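Local structure of zebrafish RNase5 (3LJE) at residues P9-F14 with G114-Y119; V48-Q53 with F80-C85. The protein probably cleaves RNA as a fish relative of angiogenin in the pancreatic ribonuclease family. All coordinates share one frame; numbering follows the deposited sequence.

Contact 1 (P9-F14 with G114-Y119). With SO4 (sulfate ion), chain C.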
ATOM      1  N   PRO A   9      14.222   3.927   3.618  1.00 32.80           N
ATOM      2  CA  PRO A   9      13.854   2.503   3.710  1.00 31.92           C
ATOM      3  C   PRO A   9      12.322   2.265   3.792  1.00 30.31           C
ATOM      4  O   PRO A   9      11.758   1.393   3.087  1.00 28.60           O
ATOM      5  CB  PRO A   9      14.589   2.014   4.997  1.00 33.04           C
ATOM      6  CG  PRO A   9      15.882   2.943   5.022  1.00 33.07           C
ATOM      7  CD  PRO A   9      15.127   4.312   4.733  1.00 33.91           C
ATOM      8  N   ARG A  10      11.675   3.100   4.592  1.00 27.39           N
ATOM      9  CA  ARG A  10      10.226   2.978   4.792  1.00 25.54           C
ATOM     10  C   ARG A  10       9.462   3.417   3.568  1.00 22.52           C
ATOM     11  O   ARG A  10       8.393   2.798   3.208  1.00 20.83           O
ATOM     12  CB  ARG A  10       9.770   3.756   6.019  1.00 25.46           C
ATOM     13  CG  ARG A  10       9.948   2.881   7.312  1.00 31.73           C
ATOM     14  CD  ARG A  10       9.388   3.606   8.543  1.00 32.68           C
ATOM     15  NE  ARG A  10      10.125   4.869   8.578  1.00 34.58           N
ATOM     16  CZ  ARG A  10       9.626   6.034   9.029  1.00 35.22           C
ATOM     17  NH1 ARG A  10       8.372   6.099   9.505  1.00 33.25           N
ATOM     18  NH2 ARG A  10      10.391   7.126   8.954  1.00 35.79           N
ATOM     19  N   TYR A  11       9.970   4.445   2.938  1.00 20.73           N
ATOM     20  CA  TYR A  11       9.334   4.966   1.748  1.00 22.18           C
ATOM     21  C   TYR A  11       9.456   3.931   0.602  1.00 22.49           C
ATOM     22  O   TYR A  11       8.514   3.666  -0.170  1.00 21.23           O
ATOM     23  CB  TYR A  11      10.060   6.241   1.352  1.00 23.54           C
ATOM     24  CG  TYR A  11       9.753   6.728  -0.014  1.00 23.49           C
ATOM     25  CD1 TYR A  11       8.491   7.266  -0.332  1.00 22.38           C
ATOM     26  CD2 TYR A  11      10.732   6.688  -1.010  1.00 24.71           C
ATOM     27  CE1 TYR A  11       8.233   7.765  -1.603  1.00 21.55           C
ATOM     28  CE2 TYR A  11      10.491   7.168  -2.292  1.00 24.52           C
ATOM     29  CZ  TYR A  11       9.260   7.710  -2.604  1.00 24.71           C
ATOM     30  OH  TYR A  11       9.019   8.205  -3.894  1.00 24.54           O
ATOM     31  N   GLN A  12      10.649   3.359   0.456  1.00 22.18           N
ATOM     32  CA  GLN A  12      10.782   2.378  -0.616  1.00 23.19           C
ATOM     33  C   GLN A  12       9.867   1.176  -0.352  1.00 20.91           C
ATOM     34  O   GLN A  12       9.294   0.563  -1.287  1.00 21.12           O
ATOM     35  CB  GLN A  12      12.273   1.891  -0.741  1.00 26.21           C
ATOM     36  CG  GLN A  12      13.287   2.997  -1.122  1.00 31.36           C
ATOM     37  CD  GLN A  12      12.911   3.517  -2.466  1.00 34.99           C
ATOM     38  OE1 GLN A  12      12.345   2.748  -3.242  1.00 35.86           O
ATOM     39  NE2 GLN A  12      13.159   4.815  -2.762  1.00 35.19           N
ATOM     40  N   LYS A  13       9.779   0.734   0.905  1.00 20.96           N
ATOM     41  CA  LYS A  13       8.918  -0.380   1.223  1.00 19.71           C
ATOM     42  C   LYS A  13       7.425   0.009   0.924  1.00 18.74           C
ATOM     43  O   LYS A  13       6.645  -0.790   0.462  1.00 15.16           O
ATOM     44  CB  LYS A  13       9.070  -0.703   2.692  1.00 22.95           C
ATOM     45  CG  LYS A  13       8.163  -1.937   3.148  1.00 25.67           C
ATOM     46  CD  LYS A  13       8.580  -2.450   4.552  1.00 29.86           C
ATOM     47  CE  LYS A  13       7.633  -3.476   5.060  1.00 35.04           C
ATOM     48  NZ  LYS A  13       8.267  -4.078   6.344  1.00 39.25           N
ATOM     49  N   PHE A  14       7.081   1.258   1.199  1.00 15.65           N
ATOM     50  CA  PHE A  14       5.669   1.689   0.913  1.00 15.99           C
ATOM     51  C   PHE A  14       5.420   1.604  -0.612  1.00 15.58           C
ATOM     52  O   PHE A  14       4.347   1.200  -1.080  1.00 17.32           O
ATOM     53  CB  PHE A  14       5.539   3.148   1.402  1.00 15.36           C
ATOM     54  CG  PHE A  14       4.235   3.805   1.002  1.00 16.97           C
ATOM     55  CD1 PHE A  14       3.080   3.615   1.787  1.00 16.91           C
ATOM     56  CD2 PHE A  14       4.168   4.559  -0.223  1.00 17.84           C
ATOM     57  CE1 PHE A  14       1.827   4.187   1.338  1.00 17.90           C
ATOM     58  CE2 PHE A  14       2.944   5.110  -0.656  1.00 16.14           C
ATOM     59  CZ  PHE A  14       1.776   4.927   0.129  1.00 15.22           C
ATOM     60  N   GLY A 114       7.290  14.780   4.513  1.00 25.72           N
ATOM     61  CA  GLY A 114       6.686  14.937   3.209  1.00 25.37           C
ATOM     62  C   GLY A 114       6.647  13.628   2.370  1.00 25.23           C
ATOM     63  O   GLY A 114       6.178  13.653   1.195  1.00 26.88           O
ATOM     64  N   TRP A 115       7.179  12.522   2.899  1.00 22.58           N
ATOM     65  CA  TRP A 115       7.171  11.244   2.067  1.00 22.24           C
ATOM     66  C   TRP A 115       6.263  10.216   2.669  1.00 20.60           C
ATOM     67  O   TRP A 115       6.224  10.047   3.911  1.00 20.85           O
ATOM     68  CB  TRP A 115       8.564  10.614   2.029  1.00 23.58           C
ATOM     69  CG  TRP A 115       9.584  11.543   1.496  1.00 27.03           C
ATOM     70  CD1 TRP A 115      10.406  12.416   2.215  1.00 29.55           C
ATOM     71  CD2 TRP A 115       9.811  11.808   0.127  1.00 29.40           C
ATOM     72  NE1 TRP A 115      11.120  13.206   1.335  1.00 31.18           N
ATOM     73  CE2 TRP A 115      10.787  12.856   0.053  1.00 31.42           C
ATOM     74  CE3 TRP A 115       9.290  11.271  -1.050  1.00 28.70           C
ATOM     75  CZ2 TRP A 115      11.242  13.364  -1.177  1.00 32.78           C
ATOM     76  CZ3 TRP A 115       9.716  11.758  -2.266  1.00 32.46           C
ATOM     77  CH2 TRP A 115      10.690  12.801  -2.331  1.00 33.65           C
ATOM     78  N   PRO A 116       5.562   9.438   1.820  1.00 19.15           N
ATOM     79  CA  PRO A 116       4.673   8.421   2.422  1.00 18.73           C
ATOM     80  C   PRO A 116       5.462   7.212   2.964  1.00 20.84           C
ATOM     81  O   PRO A 116       6.326   6.667   2.252  1.00 20.28           O
ATOM     82  CB  PRO A 116       3.760   7.992   1.266  1.00 18.27           C
ATOM     83  CG  PRO A 116       4.701   8.240  -0.046  1.00 15.31           C
ATOM     84  CD  PRO A 116       5.461   9.547   0.349  1.00 17.85           C
ATOM     85  N   VAL A 117       5.147   6.775   4.184  1.00 19.34           N
ATOM     86  CA  VAL A 117       5.872   5.631   4.773  1.00 20.63           C
ATOM     87  C   VAL A 117       4.952   4.558   5.261  1.00 21.34           C
ATOM     88  O   VAL A 117       5.418   3.510   5.770  1.00 24.14           O
ATOM     89  CB  VAL A 117       6.739   6.198   5.995  1.00 20.69           C
ATOM     90  CG1 VAL A 117       7.823   7.075   5.402  1.00 23.69           C
ATOM     91  CG2 VAL A 117       5.810   7.025   6.964  1.00 19.64           C
ATOM     92  N   HIS A 118       3.615   4.767   5.187  1.00 20.39           N
ATOM     93  CA  HIS A 118       2.745   3.749   5.709  1.00 19.64           C
ATOM     94  C   HIS A 118       1.367   3.926   5.073  1.00 18.09           C
ATOM     95  O   HIS A 118       0.964   5.050   4.793  1.00 18.31           O
ATOM     96  CB  HIS A 118       2.666   3.954   7.272  1.00 21.82           C
ATOM     97  CG  HIS A 118       1.599   3.168   7.944  1.00 26.07           C
ATOM     98  ND1 HIS A 118       1.721   1.814   8.207  1.00 26.43           N
ATOM     99  CD2 HIS A 118       0.360   3.539   8.396  1.00 26.02           C
ATOM    100  CE1 HIS A 118       0.612   1.377   8.791  1.00 26.60           C
ATOM    101  NE2 HIS A 118      -0.228   2.398   8.918  1.00 29.01           N
ATOM    102  N   TYR A 119       0.694   2.819   4.865  1.00 19.12           N
ATOM    103  CA  TYR A 119      -0.671   2.798   4.350  1.00 17.90           C
ATOM    104  C   TYR A 119      -1.576   2.291   5.435  1.00 19.14           C
ATOM    105  O   TYR A 119      -1.357   1.205   5.997  1.00 18.35           O
ATOM    106  CB  TYR A 119      -0.804   1.881   3.123  1.00 18.28           C
ATOM    107  CG  TYR A 119      -2.269   1.888   2.607  1.00 17.55           C
ATOM    108  CD1 TYR A 119      -2.723   2.949   1.805  1.00 20.11           C
ATOM    109  CD2 TYR A 119      -3.170   0.888   2.933  1.00 15.79           C
ATOM    110  CE1 TYR A 119      -4.040   3.019   1.350  1.00 20.56           C
ATOM    111  CE2 TYR A 119      -4.496   0.934   2.431  1.00 16.41           C
ATOM    112  CZ  TYR A 119      -4.888   2.028   1.656  1.00 20.31           C
ATOM    113  OH  TYR A 119      -6.173   2.091   1.183  1.00 21.64           O
TER
HETATM  114  S   SO4 C1000       1.878  -1.073   5.975  0.89 44.49           S
HETATM  115  O1  SO4 C1000       0.335  -1.229   6.346  0.89 40.13           O
HETATM  116  O2  SO4 C1000       2.269   0.316   5.382  0.89 31.93           O
HETATM  117  O3  SO4 C1000       2.705  -1.334   7.227  0.89 41.74           O
HETATM  118  O4  SO4 C1000       2.143  -2.258   4.959  0.89 35.25           O
HETATM  119  O   HOH W   1       6.725   1.362   4.748  1.00 22.98           O
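The carbonyl oxygen of Pro116 is buried against Tyr11 and has no hydrogen-bond partner. Pro116 O lies at the edge of the tyrosine ring, in its plane, 3.4 Å from Tyr11 CD1. The backbone of the same tyrosine adds a CA-H...O contact. Helix and strand share no direct hydrogen bond. A single water links them instead, donating to Arg10 O and to Val117 O at 2.7 Å each.

Most of the rest is side-chain packing. Tyr11 CG is anti to the backbone N (chi1 166°), which swings the ring over to the strand. There Trp115 presents the edge of its six-membered ring to the tyrosine face, in a T-shaped pair with centroids 5.2 Å apart. Phe14 takes a similar first torsion and reaches across the strand. Pro116 CB sits over one face of the Phe14 ring in a CH-pi contact, 3.8 Å from the ring centroid. Phe14 CE1 meets Tyr119 CB at 3.9 Å. An alanine in place of Phe14 would probably open a gap above the Pro116 ring and leave Tyr119 CB without this neighbour. Arg10 lays its guanidinium flat over Val117 CG1, while its NH2 forms a salt bridge with Asp112.

At the far end, Tyr119 N donates to sulfate O2 along a nearly straight bond of 3.0 Å. His18 and Lys46 also hold this ion. The grouping is consistent with the phosphate site of pancreatic ribonucleases.

Val117 and His118 both face Gly110, forming a classic beta bulge against strand 97-112. Helix 8-18 packs across strand 115-119 through Tyr11 and Phe14. Leu109 of strand 97-112 and Ile59 of helix 56-60 also pack against Phe14.

Contact 2 (V48-Q53 with F80-C85)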
ATOM      1  N   VAL A  48      -3.988  -8.841   4.487  1.00 18.63           N
ATOM      2  CA  VAL A  48      -4.690  -7.799   3.636  1.00 17.69           C
ATOM      3  C   VAL A  48      -3.641  -6.846   3.118  1.00 15.62           C
ATOM      4  O   VAL A  48      -2.742  -6.402   3.862  1.00 16.80           O
ATOM      5  CB  VAL A  48      -5.901  -7.141   4.327  0.50 17.32           C
ATOM      6  CG1 VAL A  48      -6.458  -6.018   3.468  0.50 14.24           C
ATOM      7  CG2 VAL A  48      -6.992  -8.173   4.619  0.50 17.83           C
ATOM      8  N   ASN A  49      -3.688  -6.493   1.808  1.00 15.75           N
ATOM      9  CA  ASN A  49      -2.711  -5.513   1.387  1.00 14.62           C
ATOM     10  C   ASN A  49      -3.341  -4.753   0.211  1.00 16.52           C
ATOM     11  O   ASN A  49      -3.739  -5.338  -0.818  1.00 14.59           O
ATOM     12  CB  ASN A  49      -1.428  -6.220   0.890  1.00 15.53           C
ATOM     13  CG  ASN A  49      -0.339  -5.226   0.522  1.00 16.15           C
ATOM     14  OD1 ASN A  49       0.417  -4.784   1.393  1.00 16.44           O
ATOM     15  ND2 ASN A  49      -0.294  -4.811  -0.780  1.00 16.37           N
ATOM     16  N   THR A  50      -3.408  -3.439   0.386  1.00 14.17           N
ATOM     17  CA  THR A  50      -3.947  -2.659  -0.682  1.00 14.62           C
ATOM     18  C   THR A  50      -2.889  -2.010  -1.576  1.00 14.03           C
ATOM     19  O   THR A  50      -1.944  -1.355  -1.111  1.00 14.65           O
ATOM     20  CB  THR A  50      -4.833  -1.501  -0.005  1.00 16.91           C
ATOM     21  OG1 THR A  50      -5.816  -2.174   0.748  1.00 15.22           O
ATOM     22  CG2 THR A  50      -5.429  -0.481  -1.114  1.00 16.25           C
ATOM     23  N   PHE A  51      -3.172  -2.038  -2.888  1.00 12.50           N
ATOM     24  CA  PHE A  51      -2.366  -1.327  -3.868  1.00 13.21           C
ATOM     25  C   PHE A  51      -3.139  -0.093  -4.378  1.00 13.40           C
ATOM     26  O   PHE A  51      -4.272  -0.222  -4.863  1.00 13.33           O
ATOM     27  CB  PHE A  51      -2.095  -2.255  -5.087  1.00 14.67           C
ATOM     28  CG  PHE A  51      -1.254  -3.440  -4.694  1.00 13.02           C
ATOM     29  CD1 PHE A  51       0.171  -3.282  -4.643  1.00 11.19           C
ATOM     30  CD2 PHE A  51      -1.858  -4.674  -4.348  1.00 13.83           C
ATOM     31  CE1 PHE A  51       0.983  -4.412  -4.231  1.00 13.47           C
ATOM     32  CE2 PHE A  51      -1.045  -5.773  -3.977  1.00 15.76           C
ATOM     33  CZ  PHE A  51       0.352  -5.632  -3.918  1.00 13.14           C
ATOM     34  N   ILE A  52      -2.532   1.062  -4.234  1.00 13.67           N
ATOM     35  CA  ILE A  52      -3.160   2.295  -4.683  1.00 14.46           C
ATOM     36  C   ILE A  52      -2.802   2.366  -6.190  1.00 14.35           C
ATOM     37  O   ILE A  52      -1.602   2.328  -6.596  1.00 14.55           O
ATOM     38  CB  ILE A  52      -2.537   3.508  -3.997  1.00 13.93           C
ATOM     39  CG1 ILE A  52      -2.718   3.363  -2.436  1.00 14.42           C
ATOM     40  CG2 ILE A  52      -3.201   4.851  -4.588  1.00 12.30           C
ATOM     41  CD1 ILE A  52      -1.699   4.385  -1.702  1.00 16.22           C
ATOM     42  N   GLN A  53      -3.839   2.557  -7.021  1.00 14.77           N
ATOM     43  CA  GLN A  53      -3.607   2.650  -8.510  1.00 15.36           C
ATOM     44  C   GLN A  53      -3.248   4.013  -8.952  1.00 14.87           C
ATOM     45  O   GLN A  53      -4.018   4.699  -9.609  1.00 16.17           O
ATOM     46  CB  GLN A  53      -4.873   2.095  -9.232  1.00 16.20           C
ATOM     47  CG  GLN A  53      -5.054   0.619  -8.970  1.00 15.45           C
ATOM     48  CD  GLN A  53      -6.424   0.205  -9.524  1.00 19.03           C
ATOM     49  OE1 GLN A  53      -7.451   0.761  -9.021  1.00 19.67           O
ATOM     50  NE2 GLN A  53      -6.483  -0.796 -10.509  1.00 16.14           N
ATOM     51  N   PHE A  80      -9.243   7.695  -3.997  1.00 16.34           N
ATOM     52  CA  PHE A  80      -8.191   7.209  -4.918  1.00 16.25           C
ATOM     53  C   PHE A  80      -8.675   5.875  -5.312  1.00 14.92           C
ATOM     54  O   PHE A  80      -9.390   5.181  -4.574  1.00 16.36           O
ATOM     55  CB  PHE A  80      -6.778   6.985  -4.222  1.00 15.44           C
ATOM     56  CG  PHE A  80      -5.899   8.167  -4.286  1.00 15.60           C
ATOM     57  CD1 PHE A  80      -6.227   9.406  -3.625  1.00 13.78           C
ATOM     58  CD2 PHE A  80      -4.684   8.114  -4.991  1.00 15.33           C
ATOM     59  CE1 PHE A  80      -5.364  10.452  -3.671  1.00 15.67           C
ATOM     60  CE2 PHE A  80      -3.858   9.180  -5.013  1.00 17.20           C
ATOM     61  CZ  PHE A  80      -4.165  10.367  -4.353  1.00 16.22           C
ATOM     62  N   PRO A  81      -8.281   5.440  -6.535  1.00 14.26           N
ATOM     63  CA  PRO A  81      -8.601   4.092  -6.963  1.00 14.89           C
ATOM     64  C   PRO A  81      -7.699   3.099  -6.278  1.00 13.49           C
ATOM     65  O   PRO A  81      -6.480   3.270  -6.262  1.00 15.65           O
ATOM     66  CB  PRO A  81      -8.352   4.095  -8.465  1.00 13.05           C
ATOM     67  CG  PRO A  81      -7.247   5.094  -8.650  1.00 13.56           C
ATOM     68  CD  PRO A  81      -7.178   5.914  -7.388  1.00 14.76           C
ATOM     69  N   VAL A  82      -8.235   2.030  -5.749  1.00 14.81           N
ATOM     70  CA  VAL A  82      -7.401   1.021  -5.107  1.00 15.56           C
ATOM     71  C   VAL A  82      -7.861  -0.383  -5.413  1.00 17.43           C
ATOM     72  O   VAL A  82      -9.024  -0.621  -5.723  1.00 19.83           O
ATOM     73  CB  VAL A  82      -7.360   1.118  -3.522  1.00 15.96           C
ATOM     74  CG1 VAL A  82      -6.874   2.614  -3.088  1.00 15.62           C
ATOM     75  CG2 VAL A  82      -8.786   0.730  -2.891  1.00 18.44           C
ATOM     76  N   VAL A  83      -6.912  -1.324  -5.299  1.00 16.12           N
ATOM     77  CA  VAL A  83      -7.258  -2.739  -5.372  1.00 16.78           C
ATOM     78  C   VAL A  83      -6.791  -3.340  -4.065  1.00 16.39           C
ATOM     79  O   VAL A  83      -5.577  -3.237  -3.725  1.00 16.84           O
ATOM     80  CB  VAL A  83      -6.534  -3.477  -6.543  1.00 18.21           C
ATOM     81  CG1 VAL A  83      -6.563  -5.070  -6.227  1.00 17.53           C
ATOM     82  CG2 VAL A  83      -7.185  -3.058  -7.849  1.00 18.94           C
ATOM     83  N   THR A  84      -7.717  -3.896  -3.293  1.00 16.07           N
ATOM     84  CA  THR A  84      -7.377  -4.567  -2.039  1.00 15.98           C
ATOM     85  C   THR A  84      -7.308  -6.078  -2.174  1.00 16.27           C
ATOM     86  O   THR A  84      -8.287  -6.720  -2.684  1.00 19.14           O
ATOM     87  CB  THR A  84      -8.397  -4.213  -0.934  1.00 18.50           C
ATOM     88  OG1 THR A  84      -8.334  -2.786  -0.736  1.00 20.57           O
ATOM     89  CG2 THR A  84      -8.030  -4.914   0.359  1.00 19.43           C
ATOM     90  N   CYS A  85      -6.165  -6.684  -1.743  1.00 16.31           N
ATOM     91  CA  CYS A  85      -5.989  -8.142  -1.875  1.00 16.06           C
ATOM     92  C   CYS A  85      -6.211  -8.741  -0.488  1.00 17.57           C
ATOM     93  O   CYS A  85      -5.534  -8.316   0.397  1.00 18.04           O
ATOM     94  CB  CYS A  85      -4.530  -8.475  -2.332  1.00 14.72           C
ATOM     95  SG  CYS A  85      -4.284  -7.822  -4.022  1.00 16.61           S
TER
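Thr50 CG2 fits between the two methyls of Val82, touching Val82 CB at 3.5 Å, tighter than a usual carbon contact. Thr50 OG1 is anti to the carbonyl carbon, beside the backbone N (chi1 -59°). This puts CG2 anti to N, aims that methyl at Val82 and lays the hydroxyl toward Thr84. The two OG1 atoms of Thr50 and Thr84 are 3.0 Å apart. Thr50 OG1 is hydrogen-bonded to Glu121. In pancreatic ribonucleases the corresponding threonine reads the pyrimidine base, so this link may partly obstruct that site, as the C-terminal segment does in angiogenin. Beside the threonine pair, Val48 CG1 meets Thr84 CG2 at 3.7 Å.

Further along the same face, Ile52 CG2 presses on Phe80 CD2 at 3.6 Å. The other face carries Asn49, Phe51, Val83 and Cys85. Cys85 SG meets the rim of the Phe51 ring, in its plane, 3.8 Å from Phe51 CE2. Asn49 ND2 lies over one face of that ring and bonds to Gln17 O, while OD1 accepts from Lys46 NZ. Gln53 lies across Pro81, extended beyond CG, with its amide end against a methyl of Val83. Gln53 OE1 comes to 3.5 Å from Pro81 CB, and Gln53 NE2 to 3.6 Å from Val83 CG2. That amide is tied to Met23 O.

Five backbone bonds set the register. Asn49 with Cys85 and Phe51 with Val83 are hydrogen-bonded pairs, and Gln53 N adds a bond of 2.8 Å to Pro81 O.

Strand 80-89 pairs on its other edge with strand 97-112, through Phe80, Val82 and Thr84. Helix 28-34 covers Phe51 and supplies Cys28, the disulfide partner of Cys85. Helix 56-60 packs on Ile52 and Phe80.

In the fold
The centres of the two contacts lie about 15 Å apart. Along the chain the order is 9-14, 48-53, 80-85 and 114-119, so contact 1 joins the two ends of the fold and contact 2 falls between them. Both reach one antiparallel sheet, where strand 97-112 pairs with strand 80-89 and with strand 115-119. They also touch directly: Tyr119 CE2 packs 3.5 Å from Thr50 CB, and Ile52 CD1 reaches both Phe14 and Tyr119. His18, at the end of helix 8-18, binds the sulfate beside contact 1 and bonds to Thr50 O of contact 2. The two contacts therefore meet at what is probably the active-site cleft.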